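Local coordinates for regulator of polyketide synthase expression (Bifidobacterium adolescentis, PDB 3ONQ), which probably acts as a PucR-type transcriptional regulator that binds DNA through a C-terminal helix-turn-helix domain, though its function has not been established, at residues 55-61 against 95-101; 124-130 against 142-147; 164-168 against 245-249; 181-186 against 249-254. Residues are numbered along the deposited sequence.

The four contacts run from the sheet of the N-terminal part to the C-terminal helices. Interactions 1 and 2 reach the same sheet, with centres 8 Å apart. Strand 55-61 lies between strands 94-100 and 124-131, and probable hydrogen bonds C56 O to R130 N (2.7 Å) and G60 O to Y125 N (2.8 Å) join the two contacts. Interaction 3 touches interaction 2 where L165 CD1 packs on S146 O at 3.4 Å. Interactions 3 and 4 share V249 on helix 244-261, with centres 9 Å apart, and both touch the second subunit. One sulfate, chain O, touches both interaction 2 and interaction 4. Interactions 1 and 4 lie about 27 Å apart, centre to centre.

Interaction 1: residues 55-61 against 95-101; sequences NCFAIGG and LLALACQ
Seven backbone hydrogen bonds join strand 55-61 to strand 95-100 and Q101. The shortest is Q101 N to N55 O, 2.6 Å. F57 pairs with A99 (F57 N to A99 O 3.1 Å, A99 N to F57 O 2.8 Å). I59 pairs with A97 (I59 N to A97 O 2.9 Å, A97 N to I59 O 2.8 Å). G61 pairs with L95 (G61 N to L95 O 3.2 Å, L95 N to G61 O 2.8 Å). C56-C100, A58-L98 and G60-L96 are the non-hydrogen-bonded pairs. Both backbones are extended; their axes run at 157° and approach to 4.7 Å. Two waters bridge N55 and Q101. F57 (chi1 p) lays its ring over A99, a CH-pi contact with A99 CB 4.2 Å from the F57 centroid. On the other face, L98 CD1 meets C56 SG at 3.9 Å and A58 CB at 4.3 Å. Helix 132-149 covers this face; helix 107-114 covers F57 and I59. This is a regular antiparallel pair inside the mixed sheet of an alpha-beta-alpha sandwich.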
loop_
_atom_site.group_PDB
_atom_site.type_symbol
_atom_site.label_atom_id
_atom_site.label_comp_id
_atom_site.label_asym_id
_atom_site.label_seq_id
_atom_site.Cartn_x
_atom_site.Cartn_y
_atom_site.Cartn_z
ATOM N N ASN B 55 15.290 0.107 13.092
ATOM C CA ASN B 55 15.984 -0.741 12.131
ATOM C C ASN B 55 16.054 -2.163 12.663
ATOM O O ASN B 55 16.155 -2.376 13.867
ATOM C CB ASN B 55 17.386 -0.212 11.843
ATOM C CG ASN B 55 17.361 1.125 11.142
ATOM O OD1 ASN B 55 18.057 2.066 11.539
ATOM N ND2 ASN B 55 16.541 1.224 10.101
ATOM N N CYS B 56 15.989 -3.139 11.768
ATOM C CA CYS B 56 15.964 -4.522 12.197
ATOM C C CYS B 56 16.549 -5.396 11.101
ATOM O O CYS B 56 16.712 -4.940 9.965
ATOM C CB CYS B 56 14.517 -4.952 12.493
ATOM S SG CYS B 56 13.416 -4.939 11.021
ATOM N N PHE B 57 16.850 -6.648 11.447
ATOM C CA PHE B 57 17.282 -7.646 10.479
ATOM C C PHE B 57 16.929 -8.996 11.063
ATOM O O PHE B 57 16.621 -9.101 12.254
ATOM C CB PHE B 57 18.792 -7.557 10.208
ATOM C CG PHE B 57 19.643 -7.735 11.438
ATOM C CD1 PHE B 57 20.018 -9.002 11.864
ATOM C CD2 PHE B 57 20.076 -6.636 12.164
ATOM C CE1 PHE B 57 20.801 -9.168 13.000
ATOM C CE2 PHE B 57 20.862 -6.794 13.297
ATOM C CZ PHE B 57 21.221 -8.064 13.724
ATOM N N ALA B 58 16.982 -10.029 10.233
ATOM C CA ALA B 58 16.573 -11.348 10.674
ATOM C C ALA B 58 17.655 -12.387 10.405
ATOM O O ALA B 58 18.431 -12.267 9.450
ATOM C CB ALA B 58 15.258 -11.747 9.989
ATOM N N ILE B 59 17.702 -13.399 11.261
ATOM C CA ILE B 59 18.586 -14.536 11.080
ATOM C C ILE B 59 17.718 -15.760 11.246
ATOM O O ILE B 59 16.841 -15.784 12.123
ATOM C CB ILE B 59 19.683 -14.578 12.157
ATOM C CG1 ILE B 59 20.529 -13.311 12.108
ATOM C CG2 ILE B 59 20.574 -15.797 11.959
ATOM C CD1 ILE B 59 21.594 -13.237 13.220
ATOM N N GLY B 60 17.939 -16.775 10.413
ATOM C CA GLY B 60 17.139 -17.981 10.494
ATOM C C GLY B 60 17.936 -19.202 10.082
ATOM O O GLY B 60 18.854 -19.111 9.265
ATOM N N GLY B 61 17.582 -20.346 10.660
ATOM C CA GLY B 61 18.197 -21.616 10.325
ATOM C C GLY B 61 17.615 -22.680 11.233
ATOM O O GLY B 61 16.565 -22.473 11.837
ATOM N N LEU B 95 14.083 -21.977 13.087
ATOM C CA LEU B 95 13.915 -20.907 14.066
ATOM C C LEU B 95 14.306 -19.602 13.385
ATOM O O LEU B 95 15.377 -19.514 12.784
ATOM C CB LEU B 95 14.797 -21.150 15.294
ATOM C CG LEU B 95 14.710 -20.129 16.434
ATOM C CD1 LEU B 95 14.926 -20.799 17.767
ATOM C CD2 LEU B 95 15.715 -18.978 16.241
ATOM N N LEU B 96 13.430 -18.603 13.452
ATOM C CA LEU B 96 13.719 -17.287 12.883
ATOM C C LEU B 96 13.771 -16.269 14.006
ATOM O O LEU B 96 12.947 -16.304 14.917
ATOM C CB LEU B 96 12.658 -16.863 11.861
ATOM C CG LEU B 96 12.746 -17.392 10.428
ATOM C CD1 LEU B 96 12.866 -18.888 10.408
ATOM C CD2 LEU B 96 11.536 -16.936 9.609
ATOM N N ALA B 97 14.745 -15.368 13.934
ATOM C CA ALA B 97 14.915 -14.330 14.932
ATOM C C ALA B 97 15.021 -12.984 14.241
ATOM O O ALA B 97 15.856 -12.796 13.347
ATOM C CB ALA B 97 16.168 -14.587 15.761
ATOM N N LEU B 98 14.178 -12.054 14.674
ATOM C CA LEU B 98 14.187 -10.694 14.183
ATOM C C LEU B 98 14.798 -9.814 15.266
ATOM O O LEU B 98 14.205 -9.634 16.329
ATOM C CB LEU B 98 12.760 -10.239 13.912
ATOM C CG LEU B 98 12.608 -8.785 13.466
ATOM C CD1 LEU B 98 12.994 -8.643 11.998
ATOM C CD2 LEU B 98 11.181 -8.322 13.699
ATOM N N ALA B 99 15.981 -9.268 15.001
ATOM C CA ALA B 99 16.662 -8.435 15.993
ATOM C C ALA B 99 16.475 -6.952 15.710
ATOM O O ALA B 99 16.503 -6.506 14.557
ATOM C CB ALA B 99 18.152 -8.775 16.052
ATOM N N CYS B 100 16.292 -6.181 16.768
ATOM C CA CYS B 100 16.253 -4.741 16.611
ATOM C C CYS B 100 17.690 -4.244 16.487
ATOM O O CYS B 100 18.553 -4.590 17.297
ATOM C CB CYS B 100 15.552 -4.069 17.802
ATOM S SG CYS B 100 15.548 -2.271 17.654
ATOM N N GLN B 101 17.966 -3.459 15.459
ATOM C CA GLN B 101 19.330 -2.998 15.278
ATOM C C GLN B 101 19.564 -1.745 16.100
ATOM O O GLN B 101 19.084 -0.667 15.761
ATOM C CB GLN B 101 19.670 -2.756 13.813
ATOM C CG GLN B 101 21.044 -2.106 13.648
ATOM C CD GLN B 101 21.419 -1.883 12.207
ATOM O OE1 GLN B 101 21.860 -2.804 11.518
ATOM N NE2 GLN B 101 21.253 -0.651 11.739
HETATM O O HOH W 1 16.569 0.666 15.470
HETATM O O HOH W 2 20.120 1.466 13.786
#

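Interaction 2: residues 124-130 against 142-147; sequences LYLSPVR and ETMFSL. With SO4 (sulfate ion), chain P; SO4 (sulfate ion), chain O.
Strand 124-126 runs at 149° to helix 142-147, with axes 8.4 Å apart at closest approach. The nearest CA atoms are those of Y125 and T143, 6.2 Å apart. Y125 points toward the helix with chi1 t and chi2 88°. S146 (chi1 m) places CB over one face of the Y125 ring, 3.7 Å from the Y125 centroid, a CH-pi contact. S146 OG also bonds back to E142 O at 2.9 Å. T143 OG1 lies near the ring plane, 3.4 Å from Y125 CD2, and bonds to A139 O; Y125 OH bonds to A162 O. L147 (chi1 m, chi2 t) brings CD2 to 4.0 Å from Y125 CB. E142 (chi1 p, chi2 t) and R130 (chi1 m, chi2 -104°, chi3 t) form a two-point salt bridge: R130 NE to E142 OE2 and R130 NH2 to E142 OE1, both 2.8 Å. R130 NH1 turns to the sulfates, bonding O1 of chain P at 3.0 Å and, weakly, O4 of chain O at 3.3 Å. S127 (chi1 p) bonds its OG to P128 O at 2.8 Å. The contact packs a helix on its preceding strand within the beta-alpha-beta unit 124-131, 132-149, 160-161.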
loop_
_atom_site.group_PDB
_atom_site.type_symbol
_atom_site.label_atom_id
_atom_site.label_comp_id
_atom_site.label_asym_id
_atom_site.label_seq_id
_atom_site.Cartn_x
_atom_site.Cartn_y
_atom_site.Cartn_z
ATOM N N LEU B 124 21.669 -21.515 6.804
ATOM C CA LEU B 124 21.544 -20.400 7.714
ATOM C C LEU B 124 21.427 -19.173 6.816
ATOM O O LEU B 124 22.170 -19.055 5.836
ATOM C CB LEU B 124 22.807 -20.316 8.572
ATOM C CG LEU B 124 23.005 -19.138 9.514
ATOM C CD1 LEU B 124 22.021 -19.219 10.669
ATOM C CD2 LEU B 124 24.430 -19.108 10.038
ATOM N N TYR B 125 20.496 -18.271 7.123
ATOM C CA TYR B 125 20.313 -17.064 6.310
ATOM C C TYR B 125 20.324 -15.782 7.146
ATOM O O TYR B 125 19.691 -15.716 8.199
ATOM C CB TYR B 125 19.008 -17.146 5.514
ATOM C CG TYR B 125 18.737 -15.918 4.667
ATOM C CD1 TYR B 125 19.238 -15.825 3.383
ATOM C CD2 TYR B 125 18.004 -14.836 5.169
ATOM C CE1 TYR B 125 19.005 -14.699 2.597
ATOM C CE2 TYR B 125 17.756 -13.702 4.377
ATOM C CZ TYR B 125 18.266 -13.646 3.091
ATOM O OH TYR B 125 18.057 -12.551 2.284
ATOM N N LEU B 126 21.043 -14.770 6.660
ATOM C CA LEU B 126 21.126 -13.460 7.309
ATOM C C LEU B 126 20.506 -12.405 6.400
ATOM O O LEU B 126 20.944 -12.246 5.273
ATOM C CB LEU B 126 22.598 -13.094 7.583
ATOM C CG LEU B 126 22.860 -11.677 8.133
ATOM C CD1 LEU B 126 22.182 -11.484 9.489
ATOM C CD2 LEU B 126 24.352 -11.335 8.246
ATOM N N SER B 127 19.488 -11.686 6.872
ATOM C CA SER B 127 18.792 -10.721 6.010
ATOM C C SER B 127 19.485 -9.367 5.990
ATOM O O SER B 127 20.259 -9.060 6.884
ATOM C CB SER B 127 17.351 -10.509 6.480
ATOM O OG SER B 127 17.288 -9.494 7.470
ATOM N N PRO B 128 19.191 -8.540 4.971
ATOM C CA PRO B 128 19.632 -7.143 5.003
ATOM C C PRO B 128 18.930 -6.382 6.131
ATOM O O PRO B 128 17.952 -6.873 6.713
ATOM C CB PRO B 128 19.167 -6.591 3.642
ATOM C CG PRO B 128 18.898 -7.795 2.793
ATOM C CD PRO B 128 18.454 -8.864 3.735
ATOM N N VAL B 129 19.426 -5.190 6.439
ATOM C CA VAL B 129 18.755 -4.318 7.406
ATOM C C VAL B 129 17.488 -3.766 6.760
ATOM O O VAL B 129 17.481 -3.438 5.572
ATOM C CB VAL B 129 19.665 -3.155 7.858
ATOM C CG1 VAL B 129 18.925 -2.219 8.824
ATOM C CG2 VAL B 129 20.913 -3.691 8.524
ATOM N N ARG B 130 16.405 -3.697 7.531
ATOM C CA ARG B 130 15.143 -3.153 7.036
ATOM C C ARG B 130 14.578 -2.223 8.114
ATOM O O ARG B 130 15.016 -2.271 9.267
ATOM C CB ARG B 130 14.156 -4.278 6.705
ATOM C CG ARG B 130 14.705 -5.351 5.779
ATOM C CD ARG B 130 14.164 -5.201 4.369
ATOM N NE ARG B 130 14.667 -6.217 3.448
ATOM C CZ ARG B 130 15.247 -5.929 2.287
ATOM N NH1 ARG B 130 15.402 -4.657 1.927
ATOM N NH2 ARG B 130 15.678 -6.896 1.490
ATOM N N GLU B 142 11.667 -12.781 3.684
ATOM C CA GLU B 142 12.785 -13.128 2.807
ATOM C C GLU B 142 13.632 -14.212 3.458
ATOM O O GLU B 142 14.219 -15.058 2.766
ATOM C CB GLU B 142 13.631 -11.907 2.425
ATOM C CG GLU B 142 14.381 -11.237 3.581
ATOM C CD GLU B 142 14.843 -9.825 3.214
ATOM O OE1 GLU B 142 15.108 -9.566 2.022
ATOM O OE2 GLU B 142 14.923 -8.963 4.111
ATOM N N THR B 143 13.683 -14.199 4.789
ATOM C CA THR B 143 14.417 -15.224 5.527
ATOM C C THR B 143 13.708 -16.575 5.395
ATOM O O THR B 143 14.326 -17.583 5.046
ATOM C CB THR B 143 14.601 -14.847 7.004
ATOM O OG1 THR B 143 15.429 -13.679 7.097
ATOM C CG2 THR B 143 15.270 -15.983 7.772
HETATM N N MSE B 144 12.407 -16.589 5.656
HETATM C CA MSE B 144 11.610 -17.799 5.466
HETATM C C MSE B 144 11.766 -18.390 4.052
HETATM O O MSE B 144 12.070 -19.568 3.896
HETATM C CB MSE B 144 10.133 -17.530 5.733
HETATM C CG MSE B 144 9.198 -18.682 5.251
HETATM SE SE MSE B 144 7.331 -18.183 5.526
HETATM C CE MSE B 144 7.166 -16.920 4.043
ATOM N N PHE B 145 11.524 -17.582 3.028
ATOM C CA PHE B 145 11.620 -18.073 1.653
ATOM C C PHE B 145 13.035 -18.533 1.260
ATOM O O PHE B 145 13.183 -19.504 0.516
ATOM C CB PHE B 145 11.129 -17.025 0.659
ATOM C CG PHE B 145 9.627 -16.949 0.532
ATOM C CD1 PHE B 145 8.913 -17.992 -0.031
ATOM C CD2 PHE B 145 8.944 -15.803 0.918
ATOM C CE1 PHE B 145 7.531 -17.919 -0.184
ATOM C CE2 PHE B 145 7.575 -15.716 0.778
ATOM C CZ PHE B 145 6.861 -16.772 0.229
ATOM N N SER B 146 14.060 -17.832 1.742
ATOM C CA SER B 146 15.448 -18.217 1.463
ATOM C C SER B 146 15.753 -19.589 2.042
ATOM O O SER B 146 16.386 -20.414 1.392
ATOM C CB SER B 146 16.464 -17.190 2.004
ATOM O OG SER B 146 16.446 -15.993 1.243
ATOM N N LEU B 147 15.283 -19.839 3.258
ATOM C CA LEU B 147 15.552 -21.112 3.909
ATOM C C LEU B 147 14.816 -22.232 3.184
ATOM O O LEU B 147 15.360 -23.309 3.022
ATOM C CB LEU B 147 15.161 -21.070 5.394
ATOM C CG LEU B 147 16.055 -20.187 6.286
ATOM C CD1 LEU B 147 15.428 -19.963 7.678
ATOM C CD2 LEU B 147 17.474 -20.759 6.439
HETATM S S SO4 P . 13.547 -1.111 3.775
HETATM O O1 SO4 P . 14.381 -2.066 3.039
HETATM O O2 SO4 P . 14.398 -0.098 4.399
HETATM O O3 SO4 P . 12.632 -0.458 2.846
HETATM O O4 SO4 P . 12.785 -1.798 4.812
HETATM S S SO4 O . 15.733 -3.376 -2.333
HETATM O O1 SO4 O . 17.070 -3.949 -2.181
HETATM O O2 SO4 O . 15.817 -1.918 -2.299
HETATM O O3 SO4 O . 15.153 -3.776 -3.613
HETATM O O4 SO4 O . 14.885 -3.841 -1.239
#

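Interaction 3: residues 164-168 against 245-249; sequences ELLPE and RDAYV
Segment 164-168 enters a helix: L165 is the N-cap residue, and the helix begins at L166. Segment 245-249 is helical throughout, with V249 N bonded to R245 O at 3.2 Å. The nearest CA atoms are those of P167 and V249, 6.1 Å apart. R245 (chi1 t, chi2 p, chi3 t) extends its guanidinium to the other segment. R245 NH1 reaches E168 OE2 at 2.8 Å and R245 NH2 reaches E168 OE1 at 3.0 Å, a two-point salt bridge. E168 is set for this by chi1 m and chi2 p. R245 NH2 also donates to E164 O at 2.9 Å. Water 3 links E164 O (2.7 Å) to R245 NE (2.8 Å). Beside this polar group P167 points toward helix 244-261; P167 CG lies 3.6 Å from Y248 CE2 and 3.9 Å from V249 CG2. Y248 also meets Y248 of the second subunit. One arginine thus ties a carboxylate and a backbone carbonyl to helix 244-261, joining charge pairing to apolar packing near the subunit interface.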
loop_
_atom_site.group_PDB
_atom_site.type_symbol
_atom_site.label_atom_id
_atom_site.label_comp_id
_atom_site.label_asym_id
_atom_site.label_seq_id
_atom_site.Cartn_x
_atom_site.Cartn_y
_atom_site.Cartn_z
ATOM N N GLU B 164 20.821 -14.088 -2.781
ATOM C CA GLU B 164 21.409 -15.337 -3.254
ATOM C C GLU B 164 20.419 -16.318 -3.881
ATOM O O GLU B 164 20.784 -17.076 -4.754
ATOM C CB GLU B 164 22.164 -16.033 -2.130
ATOM C CG GLU B 164 23.628 -15.712 -2.076
ATOM C CD GLU B 164 24.367 -16.554 -1.063
ATOM O OE1 GLU B 164 24.359 -16.187 0.116
ATOM O OE2 GLU B 164 24.953 -17.585 -1.449
ATOM N N LEU B 165 19.188 -16.335 -3.394
ATOM C CA LEU B 165 18.173 -17.280 -3.856
ATOM C C LEU B 165 16.966 -16.718 -4.628
ATOM O O LEU B 165 15.879 -17.255 -4.535
ATOM C CB LEU B 165 17.705 -18.139 -2.690
ATOM C CG LEU B 165 18.769 -19.145 -2.277
ATOM C CD1 LEU B 165 18.711 -19.421 -0.816
ATOM C CD2 LEU B 165 18.625 -20.413 -3.072
ATOM N N LEU B 166 17.151 -15.626 -5.355
ATOM C CA LEU B 166 16.025 -14.939 -5.994
ATOM C C LEU B 166 15.134 -15.845 -6.845
ATOM O O LEU B 166 13.916 -15.889 -6.651
ATOM C CB LEU B 166 16.504 -13.735 -6.816
ATOM C CG LEU B 166 16.926 -12.518 -6.001
ATOM C CD1 LEU B 166 17.315 -11.354 -6.895
ATOM C CD2 LEU B 166 15.777 -12.125 -5.101
ATOM N N PRO B 167 15.731 -16.564 -7.805
ATOM C CA PRO B 167 14.829 -17.329 -8.674
ATOM C C PRO B 167 14.064 -18.429 -7.930
ATOM O O PRO B 167 12.855 -18.584 -8.145
ATOM C CB PRO B 167 15.754 -17.898 -9.771
ATOM C CG PRO B 167 17.166 -17.641 -9.312
ATOM C CD PRO B 167 17.145 -16.616 -8.219
ATOM N N GLU B 168 14.739 -19.181 -7.071
ATOM C CA GLU B 168 14.050 -20.222 -6.315
ATOM C C GLU B 168 12.952 -19.616 -5.419
ATOM O O GLU B 168 11.856 -20.178 -5.287
ATOM C CB GLU B 168 15.041 -21.038 -5.485
ATOM C CG GLU B 168 16.020 -21.847 -6.318
ATOM C CD GLU B 168 17.160 -21.016 -6.897
ATOM O OE1 GLU B 168 17.323 -19.831 -6.528
ATOM O OE2 GLU B 168 17.902 -21.567 -7.722
ATOM N N ARG B 245 25.722 -20.125 -12.482
ATOM C CA ARG B 245 24.711 -19.776 -11.486
ATOM C C ARG B 245 24.091 -18.428 -11.815
ATOM O O ARG B 245 22.873 -18.304 -11.862
ATOM C CB ARG B 245 25.292 -19.765 -10.074
ATOM C CG ARG B 245 24.384 -19.113 -9.044
ATOM C CD ARG B 245 23.044 -19.844 -8.915
ATOM N NE ARG B 245 22.139 -19.155 -7.995
ATOM C CZ ARG B 245 20.859 -19.476 -7.816
ATOM N NH1 ARG B 245 20.323 -20.489 -8.477
ATOM N NH2 ARG B 245 20.114 -18.789 -6.968
ATOM N N ASP B 246 24.926 -17.425 -12.078
ATOM C CA ASP B 246 24.418 -16.078 -12.349
ATOM C C ASP B 246 23.583 -16.044 -13.622
ATOM O O ASP B 246 22.591 -15.310 -13.704
ATOM C CB ASP B 246 25.566 -15.058 -12.472
ATOM C CG ASP B 246 26.323 -14.865 -11.175
ATOM O OD1 ASP B 246 26.186 -15.702 -10.259
ATOM O OD2 ASP B 246 27.055 -13.866 -11.073
ATOM N N ALA B 247 24.002 -16.815 -14.624
ATOM C CA ALA B 247 23.291 -16.861 -15.899
ATOM C C ALA B 247 21.866 -17.378 -15.695
ATOM O O ALA B 247 20.921 -16.907 -16.322
ATOM C CB ALA B 247 24.055 -17.735 -16.925
ATOM N N TYR B 248 21.716 -18.351 -14.810
ATOM C CA TYR B 248 20.388 -18.836 -14.463
ATOM C C TYR B 248 19.562 -17.724 -13.792
ATOM O O TYR B 248 18.391 -17.539 -14.116
ATOM C CB TYR B 248 20.486 -20.070 -13.570
ATOM C CG TYR B 248 19.160 -20.484 -12.988
ATOM C CD1 TYR B 248 18.170 -21.034 -13.784
ATOM C CD2 TYR B 248 18.897 -20.319 -11.641
ATOM C CE1 TYR B 248 16.951 -21.406 -13.249
ATOM C CE2 TYR B 248 17.696 -20.694 -11.100
ATOM C CZ TYR B 248 16.724 -21.228 -11.903
ATOM O OH TYR B 248 15.519 -21.597 -11.347
ATOM N N VAL B 249 20.176 -16.974 -12.875
ATOM C CA VAL B 249 19.509 -15.815 -12.269
ATOM C C VAL B 249 19.102 -14.780 -13.333
ATOM O O VAL B 249 17.964 -14.321 -13.370
ATOM C CB VAL B 249 20.390 -15.142 -11.186
ATOM C CG1 VAL B 249 19.695 -13.893 -10.618
ATOM C CG2 VAL B 249 20.719 -16.131 -10.058
HETATM O O HOH W 3 23.139 -17.510 -5.909
#

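Interaction 4: residues 181-186 against 249-254; sequences LYRNVY and VLTTAL. With SO4 (sulfate ion), chain O.
Helices 181-186 and 249-254 cross at -123°, with axes 9.2 Å apart at closest approach. Segment 181-186 has a wide pi-type turn: Y186 N bonds to L181 O at 3.0 Å, and the bond of V185 N to the same oxygen is weak at 3.4 Å. Segment 249-254 is regular, with A253 N to V249 O at 2.9 Å. V249 comes first, its CG1 4.2 Å from L181 CD2. L250 (chi1 m, chi2 t) follows, with CD2 3.7 Å from V185 CG1. T252 lays CG2 4.0 Å from L181 CD1, while its OG1 bonds to Y248 O and to Y248 OH of the second subunit. A253 is the centre of the contact. A253 CA is 4.9 Å from L181 CA, and A253 CB packs 3.6 Å from V185 CG1 and 3.9 Å from L181 CD2. A253 O lies 3.6 Å from Y186 CB. L254 (chi1 m, chi2 t) ends the row, with CD2 4.2 Å from Y186 CD1. L181 has chi1 m; V185 and Y186 have chi1 t. Y186 OH bonds to D261. N184 ND2 binds sulfate chain O through O3 at 3.1 Å. No hydrogen bond crosses between the segments. The small A253 side chain lets L181 and V185 come close, so the helices are held here by apolar packing.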
loop_
_atom_site.group_PDB
_atom_site.type_symbol
_atom_site.label_atom_id
_atom_site.label_comp_id
_atom_site.label_asym_id
_atom_site.label_seq_id
_atom_site.Cartn_x
_atom_site.Cartn_y
_atom_site.Cartn_z
ATOM N N LEU B 181 13.913 -9.140 -8.883
ATOM C CA LEU B 181 14.361 -9.601 -10.201
ATOM C C LEU B 181 13.950 -8.571 -11.240
ATOM O O LEU B 181 14.725 -8.227 -12.115
ATOM C CB LEU B 181 13.766 -10.973 -10.535
ATOM C CG LEU B 181 14.392 -12.141 -9.778
ATOM C CD1 LEU B 181 13.488 -13.384 -9.773
ATOM C CD2 LEU B 181 15.771 -12.447 -10.356
ATOM N N TYR B 182 12.734 -8.050 -11.111
ATOM C CA TYR B 182 12.251 -7.040 -12.045
ATOM C C TYR B 182 13.031 -5.727 -11.912
ATOM O O TYR B 182 13.594 -5.225 -12.886
ATOM C CB TYR B 182 10.753 -6.790 -11.838
ATOM C CG TYR B 182 10.154 -5.799 -12.816
ATOM C CD1 TYR B 182 10.206 -6.025 -14.189
ATOM C CD2 TYR B 182 9.520 -4.649 -12.368
ATOM C CE1 TYR B 182 9.645 -5.121 -15.090
ATOM C CE2 TYR B 182 8.953 -3.742 -13.260
ATOM C CZ TYR B 182 9.020 -3.981 -14.617
ATOM O OH TYR B 182 8.461 -3.081 -15.502
ATOM N N ARG B 183 13.073 -5.188 -10.699
ATOM C CA ARG B 183 13.634 -3.868 -10.455
ATOM C C ARG B 183 15.148 -3.836 -10.459
ATOM O O ARG B 183 15.743 -2.951 -11.066
ATOM C CB ARG B 183 13.145 -3.299 -9.122
ATOM C CG ARG B 183 11.651 -3.153 -9.008
ATOM C CD ARG B 183 11.146 -2.089 -9.952
ATOM N NE ARG B 183 9.715 -1.836 -9.800
ATOM C CZ ARG B 183 9.038 -0.970 -10.550
ATOM N NH1 ARG B 183 9.670 -0.287 -11.502
ATOM N NH2 ARG B 183 7.736 -0.789 -10.354
ATOM N N ASN B 184 15.770 -4.777 -9.760
ATOM C CA ASN B 184 17.204 -4.700 -9.517
ATOM C C ASN B 184 18.052 -5.421 -10.551
ATOM O O ASN B 184 19.264 -5.248 -10.581
ATOM C CB ASN B 184 17.566 -5.243 -8.139
ATOM C CG ASN B 184 16.918 -4.455 -7.010
ATOM O OD1 ASN B 184 16.476 -3.328 -7.205
ATOM N ND2 ASN B 184 16.851 -5.055 -5.831
ATOM N N VAL B 185 17.432 -6.256 -11.373
ATOM C CA VAL B 185 18.205 -6.963 -12.386
ATOM C C VAL B 185 17.722 -6.580 -13.784
ATOM O O VAL B 185 18.446 -5.911 -14.531
ATOM C CB VAL B 185 18.176 -8.494 -12.159
ATOM C CG1 VAL B 185 19.103 -9.196 -13.140
ATOM C CG2 VAL B 185 18.587 -8.816 -10.730
ATOM N N TYR B 186 16.492 -6.966 -14.122
ATOM C CA TYR B 186 15.939 -6.704 -15.451
ATOM C C TYR B 186 15.925 -5.224 -15.816
ATOM O O TYR B 186 16.441 -4.837 -16.862
ATOM C CB TYR B 186 14.534 -7.285 -15.562
ATOM C CG TYR B 186 13.744 -6.842 -16.775
ATOM C CD1 TYR B 186 13.880 -7.486 -18.006
ATOM C CD2 TYR B 186 12.833 -5.792 -16.684
ATOM C CE1 TYR B 186 13.125 -7.084 -19.121
ATOM C CE2 TYR B 186 12.089 -5.390 -17.776
ATOM C CZ TYR B 186 12.233 -6.031 -18.991
ATOM O OH TYR B 186 11.471 -5.600 -20.058
ATOM N N VAL B 249 20.176 -16.974 -12.875
ATOM C CA VAL B 249 19.509 -15.815 -12.269
ATOM C C VAL B 249 19.102 -14.780 -13.333
ATOM O O VAL B 249 17.964 -14.321 -13.370
ATOM C CB VAL B 249 20.390 -15.142 -11.186
ATOM C CG1 VAL B 249 19.695 -13.893 -10.618
ATOM C CG2 VAL B 249 20.719 -16.131 -10.058
ATOM N N LEU B 250 20.023 -14.436 -14.221
ATOM C CA LEU B 250 19.723 -13.444 -15.250
ATOM C C LEU B 250 18.586 -13.904 -16.175
ATOM O O LEU B 250 17.665 -13.135 -16.492
ATOM C CB LEU B 250 20.983 -13.118 -16.046
ATOM C CG LEU B 250 22.038 -12.287 -15.308
ATOM C CD1 LEU B 250 23.400 -12.424 -15.972
ATOM C CD2 LEU B 250 21.621 -10.823 -15.237
ATOM N N THR B 251 18.644 -15.165 -16.581
ATOM C CA THR B 251 17.619 -15.748 -17.444
ATOM C C THR B 251 16.253 -15.596 -16.767
ATOM O O THR B 251 15.269 -15.225 -17.406
ATOM C CB THR B 251 17.926 -17.240 -17.730
ATOM O OG1 THR B 251 19.214 -17.344 -18.343
ATOM C CG2 THR B 251 16.874 -17.874 -18.646
ATOM N N THR B 252 16.211 -15.853 -15.464
ATOM C CA THR B 252 14.966 -15.756 -14.709
ATOM C C THR B 252 14.475 -14.314 -14.688
ATOM O O THR B 252 13.298 -14.040 -14.942
ATOM C CB THR B 252 15.114 -16.279 -13.269
ATOM O OG1 THR B 252 15.559 -17.639 -13.296
ATOM C CG2 THR B 252 13.777 -16.211 -12.532
ATOM N N ALA B 253 15.384 -13.389 -14.415
ATOM C CA ALA B 253 15.033 -11.973 -14.429
ATOM C C ALA B 253 14.452 -11.523 -15.783
ATOM O O ALA B 253 13.503 -10.733 -15.831
ATOM C CB ALA B 253 16.243 -11.119 -14.042
ATOM N N LEU B 254 15.021 -12.010 -16.881
ATOM C CA LEU B 254 14.541 -11.604 -18.196
ATOM C C LEU B 254 13.115 -12.100 -18.423
ATOM O O LEU B 254 12.292 -11.382 -19.001
ATOM C CB LEU B 254 15.469 -12.086 -19.324
ATOM C CG LEU B 254 16.895 -11.519 -19.408
ATOM C CD1 LEU B 254 17.637 -12.095 -20.613
ATOM C CD2 LEU B 254 16.896 -10.018 -19.481
HETATM S S SO4 O . 15.733 -3.376 -2.333
HETATM O O1 SO4 O . 17.070 -3.949 -2.181
HETATM O O2 SO4 O . 15.817 -1.918 -2.299
HETATM O O3 SO4 O . 15.153 -3.776 -3.613
HETATM O O4 SO4 O . 14.885 -3.841 -1.239
#